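Local coordinates for protein 7,8-dihydro-6-hydroxymethylpterin pyrophosphokinase-dihydropteroate synthase (Plasmodium falciparum, PDB 6JWS) that probably catalyses two successive steps of folate biosynthesis, pyrophosphorylating 6-hydroxymethyl-7,8-dihydropterin with ATP and then joining the product to 4-aminobenzoate to give 7,8-dihydropteroate, at residues R27-V31 with D380-Y384; K47-Y53 with V563-R569; I375-K379 with Y570-F574. The protein carries 1 engineered substitution. The contacts are given in a common frame with arbitrary orientation. Residues are numbered along the deposited sequence.

Contact 1 (R27-V31 with D380-Y384)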
loop_
_atom_site.group_PDB
_atom_site.type_symbol
_atom_site.label_atom_id
_atom_site.label_comp_id
_atom_site.label_asym_id
_atom_site.label_seq_id
_atom_site.Cartn_x
_atom_site.Cartn_y
_atom_site.Cartn_z
ATOM N N ARG B 27 -14.223 -8.535 -28.961
ATOM C CA ARG B 27 -14.073 -8.085 -27.585
ATOM C C ARG B 27 -15.366 -7.459 -27.051
ATOM O O ARG B 27 -15.841 -7.853 -25.982
ATOM C CB ARG B 27 -12.857 -7.159 -27.456
ATOM C CG ARG B 27 -12.823 -6.342 -26.171
ATOM C CD ARG B 27 -11.570 -5.504 -25.990
ATOM N NE ARG B 27 -11.782 -4.312 -25.179
ATOM C CZ ARG B 27 -12.211 -4.291 -23.913
ATOM N NH1 ARG B 27 -12.516 -5.411 -23.279
ATOM N NH2 ARG B 27 -12.350 -3.136 -23.288
ATOM N N ARG B 28 -15.926 -6.484 -27.788
ATOM C CA ARG B 28 -17.091 -5.729 -27.336
ATOM C C ARG B 28 -18.221 -6.699 -27.019
ATOM O O ARG B 28 -18.947 -6.485 -26.054
ATOM C CB ARG B 28 -17.526 -4.660 -28.356
ATOM C CG ARG B 28 -18.686 -3.744 -27.936
ATOM C CD ARG B 28 -19.332 -2.920 -29.060
ATOM N NE ARG B 28 -19.958 -3.651 -30.172
ATOM C CZ ARG B 28 -21.254 -3.635 -30.507
ATOM N NH1 ARG B 28 -21.678 -4.346 -31.540
ATOM N NH2 ARG B 28 -22.119 -2.910 -29.819
ATOM N N ASN B 29 -18.325 -7.773 -27.816
ATOM C CA ASN B 29 -19.448 -8.693 -27.727
ATOM C C ASN B 29 -19.043 -10.038 -27.132
ATOM O O ASN B 29 -19.819 -10.992 -27.189
ATOM C CB ASN B 29 -20.113 -8.899 -29.089
ATOM C CG ASN B 29 -20.803 -7.645 -29.577
ATOM O OD1 ASN B 29 -20.482 -7.140 -30.650
ATOM N ND2 ASN B 29 -21.723 -7.124 -28.782
ATOM N N ALA B 30 -17.853 -10.112 -26.527
ATOM C CA ALA B 30 -17.315 -11.396 -26.085
ATOM C C ALA B 30 -18.305 -12.132 -25.181
ATOM O O ALA B 30 -18.519 -13.331 -25.353
ATOM C CB ALA B 30 -15.969 -11.204 -25.433
ATOM N N VAL B 31 -18.928 -11.399 -24.246
ATOM C CA VAL B 31 -19.847 -11.968 -23.268
ATOM C C VAL B 31 -21.110 -12.478 -23.954
ATOM O O VAL B 31 -21.542 -13.598 -23.686
ATOM C CB VAL B 31 -20.194 -10.978 -22.137
ATOM C CG1 VAL B 31 -21.171 -11.585 -21.141
ATOM C CG2 VAL B 31 -18.943 -10.498 -21.423
ATOM N N ASP B 380 -23.143 -7.488 -18.189
ATOM C CA ASP B 380 -23.045 -7.956 -19.562
ATOM C C ASP B 380 -21.713 -7.527 -20.181
ATOM O O ASP B 380 -21.518 -7.686 -21.381
ATOM C CB ASP B 380 -24.279 -7.551 -20.386
ATOM C CG ASP B 380 -24.628 -6.067 -20.373
ATOM O OD1 ASP B 380 -23.736 -5.239 -20.048
ATOM O OD2 ASP B 380 -25.807 -5.734 -20.694
ATOM N N ARG B 381 -20.793 -7.006 -19.362
ATOM C CA ARG B 381 -19.502 -6.539 -19.842
ATOM C C ARG B 381 -18.350 -7.254 -19.124
ATOM O O ARG B 381 -18.467 -7.703 -17.979
ATOM C CB ARG B 381 -19.423 -5.015 -19.677
ATOM C CG ARG B 381 -19.574 -4.219 -20.965
ATOM C CD ARG B 381 -20.861 -4.382 -21.757
ATOM N NE ARG B 381 -20.613 -4.441 -23.198
ATOM C CZ ARG B 381 -21.539 -4.297 -24.157
ATOM N NH1 ARG B 381 -22.805 -4.056 -23.848
ATOM N NH2 ARG B 381 -21.184 -4.373 -25.431
ATOM N N ILE B 382 -17.215 -7.330 -19.824
ATOM C CA ILE B 382 -15.933 -7.809 -19.322
ATOM C C ILE B 382 -15.410 -6.908 -18.196
ATOM O O ILE B 382 -15.338 -5.690 -18.353
ATOM C CB ILE B 382 -14.949 -7.832 -20.510
ATOM C CG1 ILE B 382 -15.250 -8.978 -21.472
ATOM C CG2 ILE B 382 -13.491 -7.828 -20.074
ATOM C CD1 ILE B 382 -14.470 -8.833 -22.769
ATOM N N SER B 383 -15.030 -7.523 -17.065
ATOM C CA SER B 383 -14.221 -6.877 -16.038
ATOM C C SER B 383 -12.962 -7.720 -15.872
ATOM O O SER B 383 -13.050 -8.941 -15.774
ATOM C CB SER B 383 -14.949 -6.771 -14.700
ATOM O OG SER B 383 -16.054 -5.872 -14.732
ATOM N N TYR B 384 -11.799 -7.077 -15.858
ATOM C CA TYR B 384 -10.572 -7.819 -15.631
ATOM C C TYR B 384 -10.390 -8.005 -14.131
ATOM O O TYR B 384 -10.346 -7.012 -13.395
ATOM C CB TYR B 384 -9.369 -7.066 -16.212
ATOM C CG TYR B 384 -9.448 -6.899 -17.706
ATOM C CD1 TYR B 384 -9.255 -7.976 -18.551
ATOM C CD2 TYR B 384 -9.812 -5.681 -18.263
ATOM C CE1 TYR B 384 -9.393 -7.843 -19.918
ATOM C CE2 TYR B 384 -9.922 -5.521 -19.634
ATOM C CZ TYR B 384 -9.714 -6.610 -20.459
ATOM O OH TYR B 384 -9.810 -6.459 -21.811
HETATM O O HOH W 1 -19.357 -8.187 -23.972
#
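Residues 27-31 form a type I beta turn from Arg27 to Ala30, closed by the bond from Ala30 N to Arg27 O (3.1 Å), which leads into helix 30-44 with Asn29 at the N-cap position. Segment 380-384 turns at Asp380 (psi 10°) and is extended from Arg381 into strand 382-384; the closest CA pair is Val31 and Asp380, 6.3 Å apart. Water bridges the gap: water 1 donates to Arg28 O (2.7 Å), accepts from Val31 N (3.3 Å) and reaches Asp380 O weakly (3.4 Å). Arg28 O also takes a weak hydrogen bond from Arg381 NH2 (3.1 Å). The apolar centre is Ile382, whose CD1 sits 3.9 Å from Ala30 CB and whose CG1 lies 4.0 Å from Val31 CG2. Arg27 NH1 comes within 3.3 Å of Tyr384 OH at an angle too poor for a hydrogen bond; that hydroxyl is bound to Glu56. Tyr164 of strand 163-172 packs against Arg27, Ala30 and Ile382. This is helix-on-sheet packing in the ferredoxin-like alpha+beta fold of the HPPK part: the first turn of helix 30-44 rests on edge strand 382-384, with Val31 also on Val377 of strand 372-377.

Contact 2 (K47-Y53 with V563-R569); sequences KIINTSY and VLNGIPR
A Schellman motif ending helix 547-564 meets a classic beta bulge in strand 46-57, and an arginine just beyond the helix fastens the two. The C-prime residue is Gly566 (phi 83°, psi 18°): Gly566 N bonds Val563 O at 2.9 Å, and Ile567 N bonds back to the carbonyl of the residue before Val563. In the bulge, Ile49 (psi 4°) and Asn50 both face Val169. Closest CA pairs are Ile49-Leu564 (4.3 Å), Ile48-Gly566 (5.1 Å), Asn50-Val563 (5.5 Å) and Tyr53-Arg569 (5.6 Å). The backbones meet through reciprocal CA-H...O contacts, Leu564 CA to Ile49 O (3.4 Å) and Ile49 CA to Leu564 O (3.5 Å). Gly566 CA lies 3.4 Å from Ile48 O, where a side chain would be tight.

Arg569 (chi1 t, chi2 t, chi3 m) donates from NE to Thr51 O (2.7 Å) and from NH2 to Asn50 OD1 (3.0 Å), while Arg569 N bonds Thr51 OG1 (2.8 Å; Thr51 chi1 p). Arg569 CD stands over the Tyr53 ring face, 3.9 Å from its centroid, a CH-pi contact. Water 3 joins Thr51 OG1 (2.8 Å), Val563 O (3.0 Å) and Ile567 O (2.8 Å); water 2 joins Lys47 NZ (3.0 Å) to Asn565 OD1 (2.6 Å).

Around this joint, Asn50 ND2 bonds Tyr110 and Asn565 ND2 bonds Ile104 O. Strand 46-57 pairs with strand 163-172, while Ile48 packs on helix 30-44 and Ser52 on helix 327-336, so the end of helix 547-564 abuts a strand within the antiparallel sheet.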
loop_
_atom_site.group_PDB
_atom_site.type_symbol
_atom_site.label_atom_id
_atom_site.label_comp_id
_atom_site.label_asym_id
_atom_site.label_seq_id
_atom_site.Cartn_x
_atom_site.Cartn_y
_atom_site.Cartn_z
ATOM N N LYS B 47 -26.313 -31.120 -20.439
ATOM C CA LYS B 47 -26.261 -30.262 -19.273
ATOM C C LYS B 47 -24.841 -29.762 -18.993
ATOM O O LYS B 47 -23.938 -30.564 -18.751
ATOM C CB LYS B 47 -26.810 -31.006 -18.055
ATOM C CG LYS B 47 -26.840 -30.120 -16.825
ATOM C CD LYS B 47 -27.393 -30.729 -15.571
ATOM C CE LYS B 47 -27.890 -29.582 -14.718
ATOM N NZ LYS B 47 -27.729 -29.897 -13.288
ATOM N N ILE B 48 -24.685 -28.432 -18.927
ATOM C CA ILE B 48 -23.444 -27.822 -18.470
ATOM C C ILE B 48 -23.273 -28.035 -16.966
ATOM O O ILE B 48 -24.087 -27.573 -16.170
ATOM C CB ILE B 48 -23.401 -26.326 -18.834
ATOM C CG1 ILE B 48 -23.475 -26.135 -20.350
ATOM C CG2 ILE B 48 -22.155 -25.676 -18.236
ATOM C CD1 ILE B 48 -23.689 -24.702 -20.790
ATOM N N ILE B 49 -22.186 -28.711 -16.582
ATOM C CA ILE B 49 -21.951 -29.060 -15.192
ATOM C C ILE B 49 -20.604 -28.513 -14.727
ATOM O O ILE B 49 -20.202 -28.814 -13.606
ATOM C CB ILE B 49 -22.009 -30.586 -14.974
ATOM C CG1 ILE B 49 -21.075 -31.328 -15.933
ATOM C CG2 ILE B 49 -23.432 -31.131 -15.025
ATOM C CD1 ILE B 49 -20.920 -32.787 -15.602
ATOM N N ASN B 50 -19.891 -27.761 -15.587
ATOM C CA ASN B 50 -18.659 -27.095 -15.192
ATOM C C ASN B 50 -18.319 -25.988 -16.194
ATOM O O ASN B 50 -18.709 -26.056 -17.352
ATOM C CB ASN B 50 -17.518 -28.084 -14.901
ATOM C CG ASN B 50 -16.529 -27.538 -13.889
ATOM O OD1 ASN B 50 -16.468 -26.325 -13.648
ATOM N ND2 ASN B 50 -15.743 -28.413 -13.296
ATOM N N THR B 51 -17.655 -24.927 -15.723
ATOM C CA THR B 51 -17.165 -23.853 -16.565
ATOM C C THR B 51 -15.861 -23.355 -15.958
ATOM O O THR B 51 -15.627 -23.535 -14.767
ATOM C CB THR B 51 -18.136 -22.664 -16.656
ATOM O OG1 THR B 51 -18.640 -22.301 -15.364
ATOM C CG2 THR B 51 -19.294 -22.876 -17.615
ATOM N N SER B 52 -15.014 -22.736 -16.780
ATOM C CA SER B 52 -13.816 -22.065 -16.317
ATOM C C SER B 52 -14.158 -20.584 -16.183
ATOM O O SER B 52 -15.269 -20.192 -16.528
ATOM C CB SER B 52 -12.716 -22.260 -17.331
ATOM O OG SER B 52 -12.981 -21.495 -18.514
ATOM N N TYR B 53 -13.203 -19.767 -15.706
ATOM C CA TYR B 53 -13.297 -18.338 -15.924
ATOM C C TYR B 53 -13.301 -18.045 -17.424
ATOM O O TYR B 53 -12.941 -18.866 -18.258
ATOM C CB TYR B 53 -12.207 -17.575 -15.157
ATOM C CG TYR B 53 -12.451 -17.578 -13.669
ATOM C CD1 TYR B 53 -13.392 -16.723 -13.098
ATOM C CD2 TYR B 53 -11.807 -18.493 -12.838
ATOM C CE1 TYR B 53 -13.662 -16.769 -11.738
ATOM C CE2 TYR B 53 -12.073 -18.560 -11.480
ATOM C CZ TYR B 53 -13.006 -17.687 -10.927
ATOM O OH TYR B 53 -13.320 -17.769 -9.589
ATOM N N VAL B 563 -21.623 -24.056 -9.789
ATOM C CA VAL B 563 -21.006 -24.370 -11.067
ATOM C C VAL B 563 -21.490 -25.739 -11.571
ATOM O O VAL B 563 -21.742 -25.903 -12.766
ATOM C CB VAL B 563 -19.468 -24.238 -10.972
ATOM C CG1 VAL B 563 -18.726 -25.129 -11.945
ATOM C CG2 VAL B 563 -19.010 -22.782 -11.085
ATOM N N LEU B 564 -21.661 -26.710 -10.660
ATOM C CA LEU B 564 -22.222 -28.002 -11.031
ATOM C C LEU B 564 -23.603 -27.799 -11.656
ATOM O O LEU B 564 -24.052 -28.593 -12.469
ATOM C CB LEU B 564 -22.355 -28.856 -9.769
ATOM C CG LEU B 564 -22.968 -30.250 -9.950
ATOM C CD1 LEU B 564 -22.090 -31.136 -10.844
ATOM C CD2 LEU B 564 -23.134 -30.916 -8.583
ATOM N N ASN B 565 -24.274 -26.709 -11.279
ATOM C CA ASN B 565 -25.653 -26.526 -11.688
ATOM C C ASN B 565 -25.702 -25.561 -12.867
ATOM O O ASN B 565 -26.755 -25.015 -13.173
ATOM C CB ASN B 565 -26.535 -26.179 -10.479
ATOM C CG ASN B 565 -26.885 -27.425 -9.696
ATOM O OD1 ASN B 565 -27.782 -28.168 -10.113
ATOM N ND2 ASN B 565 -26.186 -27.681 -8.595
ATOM N N GLY B 566 -24.528 -25.312 -13.463
ATOM C CA GLY B 566 -24.421 -24.565 -14.702
ATOM C C GLY B 566 -24.427 -23.054 -14.525
ATOM O O GLY B 566 -24.681 -22.327 -15.479
ATOM N N ILE B 567 -24.151 -22.564 -13.309
ATOM C CA ILE B 567 -23.904 -21.136 -13.159
ATOM C C ILE B 567 -22.478 -20.869 -13.640
ATOM O O ILE B 567 -21.544 -21.524 -13.196
ATOM C CB ILE B 567 -24.141 -20.663 -11.710
ATOM C CG1 ILE B 567 -25.559 -21.011 -11.231
ATOM C CG2 ILE B 567 -23.837 -19.169 -11.571
ATOM C CD1 ILE B 567 -26.664 -20.578 -12.189
ATOM N N PRO B 568 -22.275 -19.993 -14.648
ATOM C CA PRO B 568 -20.931 -19.744 -15.174
ATOM C C PRO B 568 -20.008 -19.270 -14.044
ATOM O O PRO B 568 -20.387 -18.390 -13.272
ATOM C CB PRO B 568 -21.146 -18.613 -16.191
ATOM C CG PRO B 568 -22.628 -18.682 -16.564
ATOM C CD PRO B 568 -23.335 -19.232 -15.343
ATOM N N ARG B 569 -18.804 -19.867 -13.970
ATOM C CA ARG B 569 -17.809 -19.612 -12.935
ATOM C C ARG B 569 -17.481 -18.123 -12.798
ATOM O O ARG B 569 -17.311 -17.636 -11.679
ATOM C CB ARG B 569 -16.526 -20.414 -13.196
ATOM C CG ARG B 569 -15.523 -20.378 -12.045
ATOM C CD ARG B 569 -14.276 -21.211 -12.321
ATOM N NE ARG B 569 -14.644 -22.610 -12.444
ATOM C CZ ARG B 569 -14.518 -23.495 -11.465
ATOM N NH1 ARG B 569 -13.959 -23.144 -10.314
ATOM N NH2 ARG B 569 -14.927 -24.734 -11.670
HETATM O O HOH W 2 -29.254 -27.619 -12.149
HETATM O O HOH W 3 -20.962 -23.779 -14.704
HETATM O O HOH W 4 -15.858 -17.003 -9.396
HETATM O O HOH W 5 -13.023 -20.655 -9.174
#

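Contact 3 (I375-K379 with Y570-F574); sequences IYVLK and YRILF
Ile375 begins the segment in extended conformation, its O 3.4 Å from Tyr570 CB. The closest CA pair is Tyr376 and Tyr570, 4.5 Å apart, with Tyr376 CA 3.3 Å from Tyr570 O; the Tyr376 ring (chi1 p) places CD2 4.1 Å from Leu573 CD2. Val377 supplies the one direct backbone link, Val377 N to Tyr570 O (2.9 Å). Its CA is 5.3 Å from that of Arg571, and its side chain (chi1 t) points across the interface, CG2 3.6 Å from Tyr570 CD1 and CG1 3.7 Å from Arg571 NH2, over one face of the guanidinium. Leu378, no longer extended (psi -44°), brings CD2 to 4.1 Å from Leu573 CD2. Lys379 contributes its carbonyl: Lys379 O accepts from Arg571 NH2 (2.8 Å) and weakly from Arg571 NH1 (3.1 Å).

Tyr570 and Arg571 form the end of a 3-10 turn before strand 572-575; Tyr570 takes chi1 p and Arg571 chi1 m, chi2 t, chi3 t. The touching parts run 71° apart, a steep crossing joined by one backbone bond, not strand pairing. Glu35 of helix 30-44 takes a salt bridge from Arg571 NE and a hydrogen bond with Tyr570 OH. Strand 372-377 lies between strands 46-57 and 382-384 of the antiparallel sheet; strand 572-575 pairs with 525-529 in the parallel TIM-barrel sheet, covered by helix 547-564.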
loop_
_atom_site.group_PDB
_atom_site.type_symbol
_atom_site.label_atom_id
_atom_site.label_comp_id
_atom_site.label_asym_id
_atom_site.label_seq_id
_atom_site.Cartn_x
_atom_site.Cartn_y
_atom_site.Cartn_z
ATOM N N ILE B 375 -11.119 -12.972 -16.361
ATOM C CA ILE B 375 -12.236 -12.043 -16.459
ATOM C C ILE B 375 -13.377 -12.509 -15.554
ATOM O O ILE B 375 -13.657 -13.702 -15.484
ATOM C CB ILE B 375 -12.687 -11.970 -17.931
ATOM C CG1 ILE B 375 -11.702 -11.166 -18.788
ATOM C CG2 ILE B 375 -14.108 -11.433 -18.046
ATOM C CD1 ILE B 375 -11.889 -11.394 -20.284
ATOM N N TYR B 376 -14.084 -11.549 -14.927
ATOM C CA TYR B 376 -15.368 -11.850 -14.296
ATOM C C TYR B 376 -16.447 -10.954 -14.910
ATOM O O TYR B 376 -16.110 -9.947 -15.538
ATOM C CB TYR B 376 -15.288 -11.722 -12.765
ATOM C CG TYR B 376 -15.175 -10.304 -12.263
ATOM C CD1 TYR B 376 -13.949 -9.659 -12.263
ATOM C CD2 TYR B 376 -16.275 -9.589 -11.797
ATOM C CE1 TYR B 376 -13.800 -8.369 -11.786
ATOM C CE2 TYR B 376 -16.146 -8.283 -11.330
ATOM C CZ TYR B 376 -14.899 -7.671 -11.317
ATOM O OH TYR B 376 -14.695 -6.389 -10.878
ATOM N N VAL B 377 -17.736 -11.303 -14.713
ATOM C CA VAL B 377 -18.806 -10.509 -15.320
ATOM C C VAL B 377 -19.835 -10.082 -14.267
ATOM O O VAL B 377 -20.352 -10.910 -13.512
ATOM C CB VAL B 377 -19.463 -11.231 -16.517
ATOM C CG1 VAL B 377 -20.622 -10.438 -17.109
ATOM C CG2 VAL B 377 -18.449 -11.540 -17.606
ATOM N N LEU B 378 -20.101 -8.777 -14.192
ATOM C CA LEU B 378 -21.089 -8.257 -13.256
ATOM C C LEU B 378 -22.466 -8.217 -13.906
ATOM O O LEU B 378 -23.472 -8.540 -13.273
ATOM C CB LEU B 378 -20.678 -6.851 -12.818
ATOM C CG LEU B 378 -19.491 -6.795 -11.862
ATOM C CD1 LEU B 378 -19.050 -5.358 -11.627
ATOM C CD2 LEU B 378 -19.840 -7.489 -10.547
ATOM N N LYS B 379 -22.510 -7.750 -15.155
ATOM C CA LYS B 379 -23.781 -7.597 -15.842
ATOM C C LYS B 379 -23.680 -8.241 -17.224
ATOM O O LYS B 379 -24.029 -9.411 -17.391
ATOM C CB LYS B 379 -24.212 -6.124 -15.840
ATOM C CG LYS B 379 -25.599 -5.851 -16.412
ATOM C CD LYS B 379 -25.911 -4.367 -16.624
ATOM C CE LYS B 379 -27.124 -4.161 -17.517
ATOM N NZ LYS B 379 -27.730 -2.816 -17.359
ATOM N N TYR B 570 -17.385 -17.413 -13.927
ATOM C CA TYR B 570 -16.944 -16.026 -13.959
ATOM C C TYR B 570 -18.054 -15.083 -13.476
ATOM O O TYR B 570 -17.857 -13.871 -13.430
ATOM C CB TYR B 570 -16.465 -15.670 -15.372
ATOM C CG TYR B 570 -17.474 -15.957 -16.453
ATOM C CD1 TYR B 570 -18.464 -15.041 -16.746
ATOM C CD2 TYR B 570 -17.478 -17.162 -17.136
ATOM C CE1 TYR B 570 -19.437 -15.294 -17.695
ATOM C CE2 TYR B 570 -18.437 -17.430 -18.098
ATOM C CZ TYR B 570 -19.409 -16.487 -18.384
ATOM O OH TYR B 570 -20.379 -16.729 -19.313
ATOM N N ARG B 571 -19.213 -15.629 -13.074
ATOM C CA ARG B 571 -20.318 -14.784 -12.624
ATOM C C ARG B 571 -20.547 -14.910 -11.114
ATOM O O ARG B 571 -21.538 -14.398 -10.603
ATOM C CB ARG B 571 -21.617 -15.105 -13.378
ATOM C CG ARG B 571 -21.717 -14.448 -14.749
ATOM C CD ARG B 571 -23.075 -14.674 -15.399
ATOM N NE ARG B 571 -23.237 -13.938 -16.642
ATOM C CZ ARG B 571 -23.639 -12.673 -16.740
ATOM N NH1 ARG B 571 -23.906 -11.977 -15.637
ATOM N NH2 ARG B 571 -23.762 -12.112 -17.933
ATOM N N ILE B 572 -19.628 -15.559 -10.400
ATOM C CA ILE B 572 -19.817 -15.832 -8.980
ATOM C C ILE B 572 -18.766 -15.054 -8.198
ATOM O O ILE B 572 -17.580 -15.213 -8.453
ATOM C CB ILE B 572 -19.676 -17.347 -8.716
ATOM C CG1 ILE B 572 -20.721 -18.134 -9.517
ATOM C CG2 ILE B 572 -19.736 -17.657 -7.226
ATOM C CD1 ILE B 572 -20.470 -19.617 -9.579
ATOM N N LEU B 573 -19.205 -14.237 -7.236
ATOM C CA LEU B 573 -18.299 -13.432 -6.434
ATOM C C LEU B 573 -18.344 -13.922 -4.994
ATOM O O LEU B 573 -19.365 -14.471 -4.567
ATOM C CB LEU B 573 -18.741 -11.980 -6.567
ATOM C CG LEU B 573 -18.759 -11.484 -8.017
ATOM C CD1 LEU B 573 -20.178 -11.227 -8.476
ATOM C CD2 LEU B 573 -17.942 -10.216 -8.145
ATOM N N PHE B 574 -17.212 -13.769 -4.289
ATOM C CA PHE B 574 -17.047 -14.242 -2.924
ATOM C C PHE B 574 -17.104 -13.064 -1.969
ATOM O O PHE B 574 -16.582 -11.988 -2.277
ATOM C CB PHE B 574 -15.659 -14.854 -2.709
ATOM C CG PHE B 574 -15.411 -16.180 -3.382
ATOM C CD1 PHE B 574 -15.605 -16.338 -4.744
ATOM C CD2 PHE B 574 -14.876 -17.243 -2.685
ATOM C CE1 PHE B 574 -15.351 -17.565 -5.347
ATOM C CE2 PHE B 574 -14.651 -18.475 -3.277
ATOM C CZ PHE B 574 -14.900 -18.640 -4.607
#

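In this bifunctional chain, contacts 2 and 3 link the antiparallel sheet with the barrel, while contact 1 packs helix 30-44 on the edge of the same antiparallel sheet. Contacts 1 and 3 have centres about 11 Å apart and touch, Ser383 O lying 2.9 Å from Tyr376 N in a probable hydrogen bond between adjacent strands. Contacts 2 and 3, with centres about 13 Å apart, also touch, for example through Tyr53 and Tyr570. Contacts 1 and 2 do not touch: their centres are about 18 Å apart, their nearest atoms about 8 Å. Along the chain the segments come in the order 27-31, 47-53, 375-379, 380-384, 563-569 and 570-574, and every pair of contacts crosses.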